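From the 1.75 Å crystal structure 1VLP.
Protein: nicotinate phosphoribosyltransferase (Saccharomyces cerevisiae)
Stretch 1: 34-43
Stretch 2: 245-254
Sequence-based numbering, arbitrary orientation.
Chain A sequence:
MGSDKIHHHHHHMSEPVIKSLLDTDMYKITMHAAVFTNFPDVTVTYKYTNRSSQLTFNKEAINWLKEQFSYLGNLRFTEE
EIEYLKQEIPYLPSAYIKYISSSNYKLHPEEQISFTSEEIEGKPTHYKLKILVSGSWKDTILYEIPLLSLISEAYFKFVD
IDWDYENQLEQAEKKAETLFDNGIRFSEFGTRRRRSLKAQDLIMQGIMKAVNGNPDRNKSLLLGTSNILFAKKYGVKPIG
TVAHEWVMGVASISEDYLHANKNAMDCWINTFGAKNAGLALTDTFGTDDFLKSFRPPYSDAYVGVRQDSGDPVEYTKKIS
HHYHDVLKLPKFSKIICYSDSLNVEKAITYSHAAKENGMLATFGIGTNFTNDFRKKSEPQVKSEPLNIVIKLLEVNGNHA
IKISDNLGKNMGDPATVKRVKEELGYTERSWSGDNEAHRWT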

# COMPACT_ATOMS: atom_id res chain seq x y z
N ALA A 34 -4.17 -7.49 -12.64
CA ALA A 34 -2.94 -8.03 -13.24
C ALA A 34 -2.81 -9.54 -12.98
O ALA A 34 -2.43 -10.32 -13.85
CB ALA A 34 -1.70 -7.26 -12.72
N VAL A 35 -3.15 -9.97 -11.75
CA VAL A 35 -3.01 -11.35 -11.34
C VAL A 35 -4.05 -12.20 -12.02
O VAL A 35 -3.74 -13.31 -12.48
CB VAL A 35 -3.12 -11.44 -9.82
CG1 VAL A 35 -3.31 -12.82 -9.35
CG2 VAL A 35 -1.85 -10.79 -9.19
N PHE A 36 -5.27 -11.69 -12.07
CA PHE A 36 -6.37 -12.35 -12.76
C PHE A 36 -6.02 -12.58 -14.24
O PHE A 36 -6.28 -13.65 -14.76
CB PHE A 36 -7.68 -11.54 -12.65
CG PHE A 36 -8.76 -12.01 -13.60
CD1 PHE A 36 -9.43 -13.19 -13.37
CD2 PHE A 36 -9.05 -11.28 -14.77
CE1 PHE A 36 -10.43 -13.63 -14.25
CE2 PHE A 36 -10.04 -11.73 -15.66
CZ PHE A 36 -10.71 -12.90 -15.39
N THR A 37 -5.45 -11.56 -14.87
CA THR A 37 -5.16 -11.55 -16.30
C THR A 37 -4.04 -12.56 -16.65
O THR A 37 -4.15 -13.32 -17.63
CB THR A 37 -4.87 -10.11 -16.81
OG1 THR A 37 -6.06 -9.26 -16.66
CG2 THR A 37 -4.48 -10.09 -18.28
N ASN A 38 -2.97 -12.58 -15.85
CA ASN A 38 -1.72 -13.23 -16.17
C ASN A 38 -1.46 -14.52 -15.41
O ASN A 38 -0.90 -15.47 -15.95
CB ASN A 38 -0.58 -12.24 -15.91
CG ASN A 38 -0.63 -11.05 -16.84
OD1 ASN A 38 -0.30 -11.19 -18.03
ND2 ASN A 38 -1.01 -9.89 -16.33
N PHE A 39 -1.88 -14.56 -14.15
CA PHE A 39 -1.58 -15.67 -13.26
C PHE A 39 -2.79 -16.19 -12.45
O PHE A 39 -2.71 -16.38 -11.25
CB PHE A 39 -0.44 -15.25 -12.31
CG PHE A 39 0.78 -14.73 -13.03
CD1 PHE A 39 1.56 -15.58 -13.82
CD2 PHE A 39 1.18 -13.41 -12.93
CE1 PHE A 39 2.67 -15.12 -14.48
CE2 PHE A 39 2.29 -12.96 -13.58
CZ PHE A 39 3.04 -13.81 -14.35
N PRO A 40 -3.90 -16.48 -13.13
CA PRO A 40 -5.16 -16.90 -12.47
C PRO A 40 -5.10 -18.24 -11.69
O PRO A 40 -6.03 -18.57 -10.92
CB PRO A 40 -6.12 -17.06 -13.66
CG PRO A 40 -5.25 -17.37 -14.81
CD PRO A 40 -4.03 -16.53 -14.60
N ASP A 41 -4.05 -19.00 -11.92
CA ASP A 41 -3.84 -20.38 -11.42
C ASP A 41 -2.83 -20.47 -10.24
O ASP A 41 -2.83 -21.41 -9.44
CB ASP A 41 -3.22 -21.18 -12.56
CG ASP A 41 -1.97 -20.45 -13.21
OD1 ASP A 41 -2.13 -19.24 -13.64
OD2 ASP A 41 -0.86 -21.12 -13.30
N VAL A 42 -1.92 -19.52 -10.22
CA VAL A 42 -0.83 -19.47 -9.25
C VAL A 42 -1.41 -19.38 -7.86
O VAL A 42 -2.39 -18.68 -7.63
CB VAL A 42 0.08 -18.24 -9.56
CG1 VAL A 42 1.03 -17.91 -8.43
CG2 VAL A 42 0.80 -18.43 -10.88
N THR A 43 -0.78 -20.09 -6.93
CA THR A 43 -1.21 -20.12 -5.54
C THR A 43 -0.18 -19.39 -4.69
O THR A 43 1.03 -19.33 -5.01
CB THR A 43 -1.47 -21.55 -4.99
OG1 THR A 43 -0.25 -22.30 -4.89
CG2 THR A 43 -2.44 -22.28 -5.89
N GLU A 245 4.67 -6.82 -4.36
CA GLU A 245 4.21 -8.20 -4.47
C GLU A 245 4.14 -8.67 -5.92
O GLU A 245 4.35 -9.84 -6.22
CB GLU A 245 2.91 -8.41 -3.68
CG GLU A 245 1.71 -7.83 -4.19
CD GLU A 245 0.43 -8.28 -3.37
OE1 GLU A 245 0.18 -9.51 -3.34
OE2 GLU A 245 -0.31 -7.42 -2.91
N TRP A 246 3.99 -7.72 -6.86
CA TRP A 246 4.03 -8.03 -8.28
C TRP A 246 5.33 -8.62 -8.71
O TRP A 246 5.35 -9.76 -9.16
CB TRP A 246 3.65 -6.80 -9.12
CG TRP A 246 3.57 -7.09 -10.57
CD1 TRP A 246 4.34 -6.53 -11.55
CD2 TRP A 246 2.66 -7.98 -11.24
NE1 TRP A 246 3.98 -7.03 -12.76
CE2 TRP A 246 2.96 -7.91 -12.62
CE3 TRP A 246 1.63 -8.84 -10.81
CZ2 TRP A 246 2.27 -8.67 -13.58
CZ3 TRP A 246 0.95 -9.59 -11.76
CH2 TRP A 246 1.26 -9.50 -13.11
N VAL A 247 6.45 -7.90 -8.61
CA VAL A 247 7.71 -8.53 -9.09
C VAL A 247 8.15 -9.71 -8.21
O VAL A 247 8.77 -10.62 -8.72
CB VAL A 247 8.91 -7.55 -9.37
CG1 VAL A 247 9.47 -6.98 -8.13
CG2 VAL A 247 10.03 -8.29 -10.21
N MSE A 248 7.85 -9.66 -6.92
CA MSE A 248 8.13 -10.80 -5.97
C MSE A 248 7.43 -12.03 -6.47
O MSE A 248 8.05 -13.09 -6.59
CB MSE A 248 7.70 -10.45 -4.56
CG MSE A 248 8.46 -9.33 -3.88
SE MSE A 248 7.66 -8.89 -2.17
CE MSE A 248 7.98 -10.55 -1.21
N GLY A 249 6.13 -11.93 -6.83
CA GLY A 249 5.41 -13.09 -7.37
C GLY A 249 5.94 -13.57 -8.70
O GLY A 249 6.15 -14.75 -8.93
N VAL A 250 6.19 -12.63 -9.63
CA VAL A 250 6.79 -12.96 -10.92
C VAL A 250 8.10 -13.72 -10.79
O VAL A 250 8.30 -14.74 -11.46
CB VAL A 250 6.97 -11.68 -11.85
CG1 VAL A 250 7.77 -11.98 -13.07
CG2 VAL A 250 5.58 -11.11 -12.23
N ALA A 251 8.97 -13.28 -9.91
CA ALA A 251 10.23 -13.98 -9.65
C ALA A 251 10.04 -15.37 -9.04
O ALA A 251 10.70 -16.32 -9.45
CB ALA A 251 11.13 -13.14 -8.77
N SER A 252 9.13 -15.48 -8.08
CA SER A 252 8.95 -16.72 -7.32
C SER A 252 8.25 -17.84 -8.07
O SER A 252 8.39 -19.04 -7.70
CB SER A 252 8.15 -16.43 -6.07
OG SER A 252 8.92 -15.67 -5.21
N ILE A 253 7.48 -17.48 -9.10
CA ILE A 253 6.76 -18.47 -9.86
C ILE A 253 7.78 -19.50 -10.39
O ILE A 253 7.61 -20.68 -10.20
CB ILE A 253 5.89 -17.84 -10.98
CG1 ILE A 253 4.68 -17.14 -10.38
CG2 ILE A 253 5.36 -18.91 -11.90
CD1 ILE A 253 3.96 -16.22 -11.29
N SER A 254 8.87 -19.06 -10.99
CA SER A 254 9.84 -20.03 -11.46
C SER A 254 11.26 -19.75 -10.97
O SER A 254 12.19 -20.41 -11.40
CB SER A 254 9.76 -20.13 -12.99
OG SER A 254 9.61 -18.84 -13.56

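No hydrogen bond joins these two stretches; apolar packing does the work, between helix 245-254 and both the end of helix 34-38, inclined to it at 26°, and the loop that follows. The helix axes come no closer than 12.2 Å, and Trp 246, Phe 39 and Ile 253 supply most of the 319 Å² buried.

Ala 34 opens the contact with a single methyl: its CB lies over a face of the Trp 246 ring, 4.0 Å from the centroid of the six-membered ring, a CH-pi contact. Val 35 meets the same ring at its edge, CG2 to Trp 246 CZ3 at 4.0 Å, so the broad, buried indole serves both neighbors. Phe 36 and Thr 37 make no contact. Asn 38 borders the indole, but its ND2 donates to Ala 34 O one turn back (2.9 Å), engaging that amide within its own helix.

At Phe 39 the chain leaves helical geometry, and the CA-to-CB bond points toward stretch 2. Its CE2 reaches Trp 246 CH2 at 3.6 Å and Val 250 CG2 at 4.0 Å, while Ile 253 CD1, ending a flexible aliphatic chain, covers one face, 3.7 Å from the ring centroid. Pro 40 and Asp 41 stay clear. Buried Val 42 then returns, placing CG2 3.9 Å from Ile 253 CD1, so that methyl packs against both Phe 39 and Val 42.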